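Cytochrome P450 (Picrophilus torridus, PDB 2RFB) binds heme b and, as a cytochrome P450, probably acts as a monooxygenase that inserts one atom of molecular oxygen into organic substrates. Local coordinates at residues V21-L25 with V257-L261; Y16-D20 with D267-F271; K29-P35 with R238-S244; E57-I61 with S167-L173. The contacts are given in a common frame with arbitrary orientation. Residues are numbered along the deposited sequence.

Contact 1: V21-L25 with V257-L261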
# COMPACT_ATOMS: atom_id res chain seq x y z
N VAL A 21 -7.49 17.80 -0.97
CA VAL A 21 -7.11 16.48 -0.46
C VAL A 21 -6.06 16.66 0.63
O VAL A 21 -6.22 16.18 1.76
CB VAL A 21 -6.65 15.50 -1.58
CG1 VAL A 21 -6.09 14.20 -0.99
CG2 VAL A 21 -7.83 15.16 -2.55
N LYS A 22 -5.02 17.43 0.33
CA LYS A 22 -3.94 17.75 1.29
C LYS A 22 -4.39 18.47 2.55
O LYS A 22 -3.92 18.12 3.65
CB LYS A 22 -2.91 18.60 0.60
CG LYS A 22 -1.66 18.76 1.36
CD LYS A 22 -0.67 19.34 0.40
CE LYS A 22 0.56 19.69 1.09
NZ LYS A 22 1.06 20.92 0.40
N HIS A 23 -5.29 19.45 2.41
CA HIS A 23 -5.84 20.14 3.55
C HIS A 23 -6.51 19.09 4.45
O HIS A 23 -6.24 18.99 5.65
CB HIS A 23 -6.87 21.17 3.10
CG HIS A 23 -7.59 21.82 4.24
ND1 HIS A 23 -8.90 21.53 4.56
CD2 HIS A 23 -7.17 22.71 5.17
CE1 HIS A 23 -9.26 22.24 5.62
NE2 HIS A 23 -8.23 22.97 6.01
N VAL A 24 -7.36 18.27 3.86
CA VAL A 24 -8.05 17.27 4.67
C VAL A 24 -7.03 16.36 5.37
O VAL A 24 -7.02 16.26 6.58
CB VAL A 24 -9.10 16.44 3.82
CG1 VAL A 24 -9.44 15.12 4.50
CG2 VAL A 24 -10.33 17.30 3.53
N LEU A 25 -6.14 15.71 4.63
CA LEU A 25 -5.20 14.75 5.26
C LEU A 25 -4.25 15.42 6.25
O LEU A 25 -3.85 14.82 7.20
CB LEU A 25 -4.40 13.95 4.21
CG LEU A 25 -5.26 13.12 3.27
CD1 LEU A 25 -4.45 12.49 2.15
CD2 LEU A 25 -5.88 12.04 4.14
N VAL A 257 -15.95 12.21 4.86
CA VAL A 257 -15.19 12.97 3.91
C VAL A 257 -14.32 12.02 3.12
O VAL A 257 -13.41 11.39 3.68
CB VAL A 257 -14.29 13.96 4.62
CG1 VAL A 257 -13.42 14.65 3.62
CG2 VAL A 257 -15.14 15.01 5.31
N ILE A 258 -14.62 11.88 1.84
CA ILE A 258 -13.84 10.97 1.01
C ILE A 258 -12.90 11.78 0.09
O ILE A 258 -13.32 12.69 -0.62
CB ILE A 258 -14.71 10.05 0.13
CG1 ILE A 258 -15.87 9.40 0.91
CG2 ILE A 258 -13.82 9.00 -0.57
CD1 ILE A 258 -16.72 8.33 0.07
N VAL A 259 -11.67 11.37 0.05
CA VAL A 259 -10.58 12.11 -0.50
C VAL A 259 -9.99 11.24 -1.65
O VAL A 259 -9.70 10.03 -1.45
CB VAL A 259 -9.66 12.33 0.70
CG1 VAL A 259 -8.31 11.87 0.48
CG2 VAL A 259 -9.77 13.78 1.24
N TYR A 260 -9.89 11.83 -2.85
CA TYR A 260 -9.51 11.11 -4.04
C TYR A 260 -8.10 11.38 -4.46
O TYR A 260 -7.84 12.39 -5.05
CB TYR A 260 -10.46 11.40 -5.18
CG TYR A 260 -11.86 10.86 -4.94
CD1 TYR A 260 -12.69 11.44 -4.02
CD2 TYR A 260 -12.35 9.77 -5.67
CE1 TYR A 260 -13.97 10.95 -3.80
CE2 TYR A 260 -13.65 9.25 -5.45
CZ TYR A 260 -14.43 9.84 -4.53
OH TYR A 260 -15.71 9.39 -4.31
N LEU A 261 -7.21 10.42 -4.22
CA LEU A 261 -5.76 10.58 -4.40
C LEU A 261 -5.40 10.57 -5.87
O LEU A 261 -4.55 11.35 -6.33
CB LEU A 261 -4.98 9.42 -3.72
CG LEU A 261 -5.31 9.18 -2.24
CD1 LEU A 261 -4.48 8.00 -1.71
CD2 LEU A 261 -5.16 10.45 -1.33
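Helix segment V21-L25 crosses the strand 257-259 with their N-to-C directions 125° apart and the two axes 9.2 Å from each other at their closest; the nearest CA atoms are those of V21 and V259, separated by 5.6 Å. The meeting is wholly apolar in its side chains. V21 and V24, one turn apart, both direct CA-to-CB at the strand, and V257 and V259, two residues apart on one strand face, answer them: V21 CG1 lies 3.5 Å from V259 CG1, V24 CG1 3.5 Å from V259 CG2, and V24 CG2 4.1 Å from V257 CG1. V259 thus fits between the two helix valines. L25 leaves its backbone sideways, yet its CD1 reaches to 4.1 Å from L261 CD2, a side chain that also touches the heme. I258 points off the other face. Strand 256-259 is an edge of a three-stranded mixed sheet, pairing in parallel with strand 12-15, so helix 18-26 packs on one face of this sheet, with F31 of strand 31-32 and I246 of strand 244-246 alongside V24.

Contact 2: Y16-D20 with D267-F271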
# COMPACT_ATOMS: atom_id res chain seq x y z
N TYR A 16 -11.58 16.32 -4.32
CA TYR A 16 -10.86 15.95 -5.53
C TYR A 16 -9.60 16.75 -5.81
O TYR A 16 -8.67 16.20 -6.37
CB TYR A 16 -11.76 16.18 -6.74
CG TYR A 16 -12.99 15.35 -6.76
CD1 TYR A 16 -14.23 15.92 -6.47
CD2 TYR A 16 -12.94 13.98 -7.09
CE1 TYR A 16 -15.37 15.16 -6.50
CE2 TYR A 16 -14.09 13.20 -7.11
CZ TYR A 16 -15.29 13.81 -6.80
OH TYR A 16 -16.47 13.08 -6.83
N LYS A 17 -9.61 18.04 -5.51
CA LYS A 17 -8.53 18.94 -5.81
C LYS A 17 -7.39 18.63 -4.90
O LYS A 17 -7.60 18.32 -3.74
CB LYS A 17 -8.92 20.38 -5.54
CG LYS A 17 -9.88 21.00 -6.52
CD LYS A 17 -10.00 22.48 -6.20
CE LYS A 17 -11.11 22.85 -5.20
NZ LYS A 17 -11.36 24.36 -5.22
N TYR A 18 -6.18 18.73 -5.44
CA TYR A 18 -4.96 18.44 -4.69
C TYR A 18 -4.86 19.27 -3.42
O TYR A 18 -4.64 18.71 -2.36
CB TYR A 18 -3.74 18.62 -5.58
CG TYR A 18 -2.38 18.31 -4.96
CD1 TYR A 18 -1.64 17.23 -5.40
CD2 TYR A 18 -1.82 19.15 -3.98
CE1 TYR A 18 -0.38 16.94 -4.84
CE2 TYR A 18 -0.57 18.89 -3.42
CZ TYR A 18 0.16 17.79 -3.87
OH TYR A 18 1.41 17.52 -3.30
N SER A 19 -5.03 20.59 -3.47
CA SER A 19 -4.94 21.33 -2.23
C SER A 19 -5.99 20.95 -1.22
O SER A 19 -5.73 21.06 -0.03
CB SER A 19 -4.95 22.83 -2.43
OG SER A 19 -5.89 23.14 -3.42
N ASP A 20 -7.17 20.50 -1.67
CA ASP A 20 -8.21 20.12 -0.72
C ASP A 20 -7.93 18.75 -0.13
O ASP A 20 -8.11 18.54 1.07
CB ASP A 20 -9.57 20.15 -1.39
CG ASP A 20 -10.01 21.53 -1.72
OD1 ASP A 20 -9.58 22.50 -1.05
OD2 ASP A 20 -10.81 21.66 -2.66
N ASP A 267 -4.25 16.83 -10.91
CA ASP A 267 -4.55 18.26 -10.82
C ASP A 267 -3.53 19.16 -11.56
O ASP A 267 -2.36 19.29 -11.17
CB ASP A 267 -4.62 18.61 -9.35
CG ASP A 267 -5.32 19.91 -9.07
OD1 ASP A 267 -5.24 20.88 -9.89
OD2 ASP A 267 -5.88 20.00 -7.94
N GLU A 268 -4.00 19.80 -12.63
CA GLU A 268 -3.21 20.72 -13.47
C GLU A 268 -2.64 21.91 -12.72
O GLU A 268 -1.66 22.51 -13.16
CB GLU A 268 -4.07 21.26 -14.62
CG GLU A 268 -4.58 20.15 -15.53
CD GLU A 268 -5.69 20.59 -16.47
OE1 GLU A 268 -5.95 21.84 -16.53
OE2 GLU A 268 -6.29 19.68 -17.14
N THR A 269 -3.24 22.25 -11.59
CA THR A 269 -2.73 23.31 -10.74
C THR A 269 -1.42 22.95 -10.07
O THR A 269 -0.65 23.81 -9.73
CB THR A 269 -3.80 23.66 -9.70
OG1 THR A 269 -4.87 24.36 -10.37
CG2 THR A 269 -3.25 24.52 -8.57
N PHE A 270 -1.15 21.67 -9.87
CA PHE A 270 0.09 21.27 -9.22
C PHE A 270 1.02 20.53 -10.15
O PHE A 270 2.22 20.47 -9.91
CB PHE A 270 -0.19 20.40 -7.98
CG PHE A 270 -0.41 21.20 -6.77
CD1 PHE A 270 -1.66 21.82 -6.56
CD2 PHE A 270 0.61 21.39 -5.86
CE1 PHE A 270 -1.88 22.62 -5.44
CE2 PHE A 270 0.42 22.16 -4.74
CZ PHE A 270 -0.83 22.80 -4.52
N PHE A 271 0.48 19.96 -11.22
CA PHE A 271 1.35 19.26 -12.12
C PHE A 271 1.15 19.80 -13.51
O PHE A 271 0.03 19.83 -14.02
CB PHE A 271 1.04 17.76 -12.08
CG PHE A 271 1.17 17.16 -10.71
CD1 PHE A 271 0.05 16.91 -9.94
CD2 PHE A 271 2.43 16.85 -10.19
CE1 PHE A 271 0.15 16.36 -8.68
CE2 PHE A 271 2.56 16.27 -8.88
CZ PHE A 271 1.40 16.02 -8.13
O HOH W 1 -5.50 21.93 -5.92
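Y18, in the first turn of helix 18-26, takes the t rotamer (chi1 -178°), which lays its ring against F270, itself m (chi1 -86°). The two rings stack face to face, centroids 4.2 Å apart and planes at 19°, with Y18 CE2 3.7 Å from F270 CE2. F271, also m, brings its CE1 to 3.8 Å from Y18 CD1, completing a three-ring aromatic cluster; the hydroxyl of Y18 is bonded to the M284 carbonyl. D267 adopts t (chi1 -162°) and splits its carboxylate between two tasks. D267 OD2 accepts from Y18 N at 2.8 Å, and a water 2.8 Å from D267 OD2 and 2.8 Å from S19 N links that pair, so both first-turn amides are satisfied, the second by the water. D267 OD1 accepts from T269 N at 3.0 Å, bending its own loop into an Asx turn. Away from the heme site, an aspartate of a distant loop thus takes first-turn amides of a helix, directly and through water, with an Asx turn and an aromatic cluster beside it.

Contact 3: K29-P35 with R238-S244. With HEM (protoporphyrin IX containing Fe), chain G.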
# COMPACT_ATOMS: atom_id res chain seq x y z
N LYS A 29 -6.64 16.42 13.30
CA LYS A 29 -7.54 16.86 14.38
C LYS A 29 -8.90 17.40 13.96
O LYS A 29 -9.84 17.44 14.78
CB LYS A 29 -6.89 17.96 15.26
CG LYS A 29 -5.59 17.51 15.97
CD LYS A 29 -4.93 18.63 16.73
CE LYS A 29 -3.68 18.11 17.46
NZ LYS A 29 -3.26 19.00 18.60
N ILE A 30 -9.01 17.88 12.73
CA ILE A 30 -10.30 18.32 12.21
C ILE A 30 -10.97 17.11 11.55
O ILE A 30 -12.19 16.84 11.78
CB ILE A 30 -10.18 19.54 11.25
CG1 ILE A 30 -9.58 20.75 11.98
CG2 ILE A 30 -11.55 19.90 10.68
CD1 ILE A 30 -9.25 21.96 11.10
N PHE A 31 -10.18 16.36 10.76
CA PHE A 31 -10.71 15.18 10.07
C PHE A 31 -10.11 13.94 10.65
O PHE A 31 -8.96 13.59 10.39
CB PHE A 31 -10.53 15.27 8.56
CG PHE A 31 -11.04 16.55 7.97
CD1 PHE A 31 -10.17 17.62 7.75
CD2 PHE A 31 -12.40 16.71 7.67
CE1 PHE A 31 -10.69 18.87 7.24
CE2 PHE A 31 -12.90 17.89 7.17
CZ PHE A 31 -12.03 18.99 6.93
N SER A 32 -10.92 13.25 11.44
CA SER A 32 -10.52 12.09 12.21
C SER A 32 -10.44 10.85 11.35
O SER A 32 -11.01 10.80 10.28
CB SER A 32 -11.58 11.88 13.28
OG SER A 32 -11.43 10.62 13.89
N SER A 33 -9.80 9.80 11.86
CA SER A 33 -9.71 8.53 11.14
C SER A 33 -10.69 7.40 11.53
O SER A 33 -10.68 6.34 10.88
CB SER A 33 -8.27 8.02 11.11
OG SER A 33 -7.56 8.77 10.15
N ASN A 34 -11.52 7.62 12.56
CA ASN A 34 -12.59 6.68 12.89
C ASN A 34 -13.89 7.39 13.15
O ASN A 34 -13.86 8.50 13.65
CB ASN A 34 -12.24 5.91 14.14
CG ASN A 34 -11.74 6.81 15.23
OD1 ASN A 34 -10.87 7.65 14.99
ND2 ASN A 34 -12.28 6.65 16.43
N PRO A 35 -15.04 6.73 12.87
CA PRO A 35 -16.43 7.29 12.97
C PRO A 35 -16.89 7.90 14.32
O PRO A 35 -16.08 8.31 15.15
CB PRO A 35 -17.32 6.06 12.69
CG PRO A 35 -16.38 4.86 12.92
CD PRO A 35 -15.06 5.33 12.40
N ARG A 238 -12.71 9.35 6.55
CA ARG A 238 -12.38 10.54 7.36
C ARG A 238 -13.70 11.08 7.82
O ARG A 238 -14.68 10.99 7.09
CB ARG A 238 -11.66 11.65 6.61
CG ARG A 238 -10.19 11.36 6.15
CD ARG A 238 -9.36 10.84 7.26
NE ARG A 238 -7.92 11.03 7.14
CZ ARG A 238 -7.06 10.15 6.63
NH1 ARG A 238 -7.46 9.00 6.05
NH2 ARG A 238 -5.77 10.43 6.67
N PHE A 239 -13.73 11.63 9.01
CA PHE A 239 -14.94 12.16 9.53
C PHE A 239 -14.58 13.45 10.20
O PHE A 239 -13.55 13.56 10.89
CB PHE A 239 -15.59 11.14 10.50
CG PHE A 239 -15.80 9.78 9.87
CD1 PHE A 239 -14.75 8.89 9.78
CD2 PHE A 239 -17.01 9.44 9.29
CE1 PHE A 239 -14.92 7.67 9.13
CE2 PHE A 239 -17.17 8.22 8.64
CZ PHE A 239 -16.14 7.34 8.57
N ALA A 240 -15.43 14.43 10.00
CA ALA A 240 -15.22 15.70 10.59
C ALA A 240 -15.44 15.59 12.11
O ALA A 240 -16.54 15.23 12.57
CB ALA A 240 -16.18 16.70 9.96
N ALA A 241 -14.40 15.91 12.88
CA ALA A 241 -14.47 15.96 14.35
C ALA A 241 -15.10 17.26 14.80
O ALA A 241 -15.60 17.34 15.91
CB ALA A 241 -13.07 15.79 14.98
N GLU A 242 -15.07 18.28 13.94
CA GLU A 242 -15.73 19.56 14.23
C GLU A 242 -16.07 20.24 12.92
O GLU A 242 -15.45 19.95 11.91
CB GLU A 242 -14.82 20.49 15.05
CG GLU A 242 -13.55 20.95 14.31
CD GLU A 242 -12.76 21.95 15.13
OE1 GLU A 242 -13.32 23.03 15.49
OE2 GLU A 242 -11.57 21.67 15.43
N ASP A 243 -17.03 21.14 12.95
CA ASP A 243 -17.40 21.98 11.82
C ASP A 243 -16.21 22.71 11.25
O ASP A 243 -15.35 23.16 11.99
CB ASP A 243 -18.41 23.02 12.29
CG ASP A 243 -19.67 22.39 12.83
OD1 ASP A 243 -20.38 23.04 13.62
OD2 ASP A 243 -19.94 21.23 12.46
N SER A 244 -16.16 22.83 9.92
CA SER A 244 -15.14 23.62 9.24
C SER A 244 -15.48 23.77 7.77
O SER A 244 -16.37 23.08 7.24
CB SER A 244 -13.77 23.01 9.38
OG SER A 244 -13.78 21.76 8.74
CHA HEM G . -0.93 3.88 5.16
CHB HEM G . -0.90 3.88 0.23
CHC HEM G . 2.42 0.20 0.46
CHD HEM G . 1.86 -0.29 5.28
C1A HEM G . -1.16 4.20 3.81
C2A HEM G . -1.97 5.30 3.35
C3A HEM G . -1.94 5.28 1.97
C4A HEM G . -1.11 4.19 1.60
CMA HEM G . -2.63 6.20 0.84
CAA HEM G . -2.72 6.31 4.28
CBA HEM G . -4.17 5.85 4.62
CGA HEM G . -4.75 6.99 5.40
O1A HEM G . -4.17 8.13 5.44
O2A HEM G . -5.82 6.75 6.00
C1B HEM G . 0.04 2.89 -0.15
C2B HEM G . 0.56 2.64 -1.47
C3B HEM G . 1.46 1.61 -1.30
C4B HEM G . 1.51 1.23 0.06
CMB HEM G . 0.09 3.47 -2.74
CAB HEM G . 2.43 0.72 -2.22
CBB HEM G . 2.91 1.11 -3.50
C1C HEM G . 2.71 -0.27 1.79
C2C HEM G . 3.65 -1.27 2.33
C3C HEM G . 3.43 -1.36 3.67
C4C HEM G . 2.37 -0.49 4.00
CMC HEM G . 4.77 -2.17 1.63
CAC HEM G . 4.21 -2.25 4.72
CBC HEM G . 3.57 -3.09 5.56
C1D HEM G . 1.05 0.82 5.69
C2D HEM G . 0.63 1.12 7.04
C3D HEM G . -0.24 2.38 6.93
C4D HEM G . -0.23 2.73 5.57
CMD HEM G . 0.92 0.32 8.35
CAD HEM G . -1.01 3.23 8.00
CBD HEM G . -0.00 4.22 8.63
CGD HEM G . -0.67 5.05 9.68
O1D HEM G . -1.94 5.06 9.71
O2D HEM G . 0.06 5.69 10.49
NA HEM G . -0.62 3.54 2.71
NB HEM G . 0.67 2.01 0.79
NC HEM G . 1.96 0.17 2.88
ND HEM G . 0.51 1.81 4.83
FE HEM G . 0.80 1.98 2.89
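Three backbone hydrogen bonds zip these segments together. S32 and F239 form an antiparallel hydrogen-bonded pair, S32 N to F239 O at 2.7 Å and F239 N to S32 O at 3.1 Å; beyond the non-hydrogen-bonded pair F31-A240, A241 N donates to I30 O at 2.6 Å. CA-H...O contacts add to the ladder, among them R238 CA to S32 O at 3.2 Å. N34 N donates to S32 OG at 3.3 Å in an ST turn, and that hydroxyl is also hydrogen-bonded to D51 OD2, while D51 OD1 takes the amide of S33. This turn swings P35 over the F239 ring, where P35 CA sits 4.0 Å from the ring centroid in a CH-pi contact. On the sheet face of F31 and A240, the F31 ring heads for helix 18-26 and its CZ lies 3.7 Å from S244 OG. R238 spends its guanidinium on the heme: R238 NH1 donates to HEM O2A at 2.8 Å and R238 NH2 to HEM O1A of the same propionate at 3.1 Å, a two-pronged bond. S33 OG merely packs over one guanidinium face. H293 and R59 also hydrogen-bond the heme. A short two-stranded antiparallel ladder carrying a propionate-binding arginine at its end is thus part of the heme pocket of this P450.

Contact 4: E57-I61 with S167-L173. With HEM (protoporphyrin IX containing Fe), chain G.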
# COMPACT_ATOMS: atom_id res chain seq x y z
N GLU A 57 1.72 6.55 19.53
CA GLU A 57 2.17 5.51 20.44
C GLU A 57 2.25 4.20 19.69
O GLU A 57 3.28 3.54 19.72
CB GLU A 57 1.26 5.40 21.67
CG GLU A 57 1.26 6.64 22.56
CD GLU A 57 0.43 6.48 23.84
OE1 GLU A 57 0.23 5.32 24.28
OE2 GLU A 57 0.01 7.53 24.42
N PHE A 58 1.19 3.85 18.98
CA PHE A 58 1.19 2.62 18.17
C PHE A 58 2.20 2.67 17.04
O PHE A 58 3.03 1.80 16.93
CB PHE A 58 -0.20 2.30 17.64
CG PHE A 58 -1.07 1.59 18.63
CD1 PHE A 58 -1.81 2.30 19.58
CD2 PHE A 58 -1.16 0.21 18.62
CE1 PHE A 58 -2.62 1.64 20.51
CE2 PHE A 58 -1.97 -0.46 19.55
CZ PHE A 58 -2.70 0.25 20.49
N ARG A 59 2.17 3.70 16.20
CA ARG A 59 3.11 3.74 15.06
C ARG A 59 4.62 3.72 15.45
O ARG A 59 5.41 3.12 14.73
CB ARG A 59 2.75 4.89 14.10
CG ARG A 59 3.55 4.96 12.82
CD ARG A 59 3.17 6.20 12.02
NE ARG A 59 4.06 6.47 10.89
CZ ARG A 59 3.67 6.66 9.63
NH1 ARG A 59 2.39 6.59 9.28
NH2 ARG A 59 4.59 6.93 8.71
N ASP A 60 4.99 4.33 16.58
CA ASP A 60 6.42 4.39 17.02
C ASP A 60 7.06 3.00 17.28
O ASP A 60 8.27 2.80 17.09
CB ASP A 60 6.61 5.26 18.29
CG ASP A 60 6.46 6.79 18.02
OD1 ASP A 60 6.30 7.55 19.01
OD2 ASP A 60 6.51 7.25 16.85
N ILE A 61 6.24 2.05 17.72
CA ILE A 61 6.71 0.70 17.96
C ILE A 61 7.44 0.16 16.74
O ILE A 61 8.46 -0.47 16.89
CB ILE A 61 5.53 -0.22 18.37
CG1 ILE A 61 4.90 0.29 19.68
CG2 ILE A 61 5.94 -1.71 18.41
CD1 ILE A 61 3.49 -0.27 19.98
N SER A 167 5.65 -1.99 24.43
CA SER A 167 4.53 -1.38 25.10
C SER A 167 4.49 -0.00 24.47
O SER A 167 5.33 0.34 23.63
CB SER A 167 4.85 -1.22 26.58
OG SER A 167 5.41 0.06 26.82
N LEU A 168 3.52 0.81 24.86
CA LEU A 168 3.73 2.24 24.68
C LEU A 168 2.95 3.03 25.71
O LEU A 168 1.73 2.86 25.84
CB LEU A 168 3.47 2.69 23.22
CG LEU A 168 4.45 3.70 22.54
CD1 LEU A 168 4.84 4.95 23.45
CD2 LEU A 168 5.72 3.04 21.93
N LYS A 169 3.67 3.86 26.46
CA LYS A 169 3.13 4.81 27.46
C LYS A 169 2.23 4.14 28.49
O LYS A 169 1.03 3.99 28.28
CB LYS A 169 2.40 5.99 26.79
CG LYS A 169 2.32 7.23 27.71
CD LYS A 169 0.97 7.99 27.67
CE LYS A 169 0.79 8.82 28.98
NZ LYS A 169 -0.26 9.91 28.92
N ASN A 170 2.83 3.71 29.59
CA ASN A 170 2.09 3.22 30.76
C ASN A 170 1.02 2.16 30.45
O ASN A 170 -0.11 2.25 30.94
CB ASN A 170 1.46 4.41 31.52
CG ASN A 170 1.37 4.16 33.03
OD1 ASN A 170 2.37 3.89 33.68
ND2 ASN A 170 0.16 4.26 33.58
N ARG A 171 1.39 1.15 29.64
CA ARG A 171 0.49 0.06 29.26
C ARG A 171 1.08 -0.91 28.24
O ARG A 171 1.58 -0.48 27.19
CB ARG A 171 -0.79 0.64 28.66
CG ARG A 171 -1.88 -0.36 28.43
CD ARG A 171 -2.79 0.13 27.33
NE ARG A 171 -3.46 -1.01 26.74
CZ ARG A 171 -3.84 -1.11 25.47
NH1 ARG A 171 -3.62 -0.12 24.60
NH2 ARG A 171 -4.44 -2.21 25.07
N LYS A 172 0.99 -2.20 28.55
CA LYS A 172 1.42 -3.30 27.68
C LYS A 172 0.50 -3.47 26.48
O LYS A 172 -0.70 -3.20 26.58
CB LYS A 172 1.39 -4.63 28.44
CG LYS A 172 2.30 -4.75 29.66
CD LYS A 172 2.47 -6.23 30.02
CE LYS A 172 3.76 -6.52 30.81
NZ LYS A 172 4.25 -7.91 30.55
N LEU A 173 1.04 -3.93 25.36
CA LEU A 173 0.19 -4.30 24.23
C LEU A 173 -0.57 -5.60 24.48
O LEU A 173 -0.01 -6.61 24.91
CB LEU A 173 0.99 -4.40 22.92
CG LEU A 173 0.70 -3.31 21.89
CD1 LEU A 173 0.90 -1.93 22.47
CD2 LEU A 173 1.59 -3.48 20.68
CHA HEM G . -0.93 3.88 5.16
CHB HEM G . -0.90 3.88 0.23
CHC HEM G . 2.42 0.20 0.46
CHD HEM G . 1.86 -0.29 5.28
C1A HEM G . -1.16 4.20 3.81
C2A HEM G . -1.97 5.30 3.35
C3A HEM G . -1.94 5.28 1.97
C4A HEM G . -1.11 4.19 1.60
CMA HEM G . -2.63 6.20 0.84
CAA HEM G . -2.72 6.31 4.28
CBA HEM G . -4.17 5.85 4.62
CGA HEM G . -4.75 6.99 5.40
O1A HEM G . -4.17 8.13 5.44
O2A HEM G . -5.82 6.75 6.00
C1B HEM G . 0.04 2.89 -0.15
C2B HEM G . 0.56 2.64 -1.47
C3B HEM G . 1.46 1.61 -1.30
C4B HEM G . 1.51 1.23 0.06
CMB HEM G . 0.09 3.47 -2.74
CAB HEM G . 2.43 0.72 -2.22
CBB HEM G . 2.91 1.11 -3.50
C1C HEM G . 2.71 -0.27 1.79
C2C HEM G . 3.65 -1.27 2.33
C3C HEM G . 3.43 -1.36 3.67
C4C HEM G . 2.37 -0.49 4.00
CMC HEM G . 4.77 -2.17 1.63
CAC HEM G . 4.21 -2.25 4.72
CBC HEM G . 3.57 -3.09 5.56
C1D HEM G . 1.05 0.82 5.69
C2D HEM G . 0.63 1.12 7.04
C3D HEM G . -0.24 2.38 6.93
C4D HEM G . -0.23 2.73 5.57
CMD HEM G . 0.92 0.32 8.35
CAD HEM G . -1.01 3.23 8.00
CBD HEM G . -0.00 4.22 8.63
CGD HEM G . -0.67 5.05 9.68
O1D HEM G . -1.94 5.06 9.71
O2D HEM G . 0.06 5.69 10.49
NA HEM G . -0.62 3.54 2.71
NB HEM G . 0.67 2.01 0.79
NC HEM G . 1.96 0.17 2.88
ND HEM G . 0.51 1.81 4.83
FE HEM G . 0.80 1.98 2.89
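This is side-chain packing of a loop against a helix: segment S167-L173, between helices 159-164 and 175-206, lies against residues E57-I61 of helix 52-66. L168 is central, its CG 3.1 Å from E57 O, a tight approach, and its CD2 3.6 Å from I61 CG1. I61 CD1 lies 3.8 Å from L173 CD2, so this isoleucine is set between the two loop leucines. E57, with CA-to-CB toward the loop, runs its chain past L168 and brings OE1 to 3.4 Å from K169 CB. F58 starts away from the loop, but its ring swings back to place CE2 4.4 Å from L173 CD1. The CA-to-CB bond of R59 is directed away from the loop, and R59 NH1 donates to HEM O2D at 2.8 Å, so the helix presents one side to the loop and another to a heme propionate. Helix 175-206 flanks the contact: its Y181 touches I61 and bonds the F58 carbonyl through its hydroxyl, and its E177 forms a salt bridge with R171.

Overall arrangement
Contacts 1, 2 and 3 form a connected run on one side of the chain's centre. Contacts 1 and 2 share helix 18-26, with centres 11 Å apart, and touch where Y260 CD1 lies 3.8 Å from Y16 CE2. Contacts 1 and 3, centres 12 Å apart, are joined by a probable hydrogen bond from V257 N to R238 O at 2.8 Å. Contact 4 touches none of the others; its nearest neighbour is contact 3, about 9 Å away between nearest atoms, and the heme bridges that gap, R238 and R59 holding different propionates. Contact 1 reaches the heme through L261, whereas contact 2 is more remote, the Y18 side chain staying about 12 Å from the cofactor.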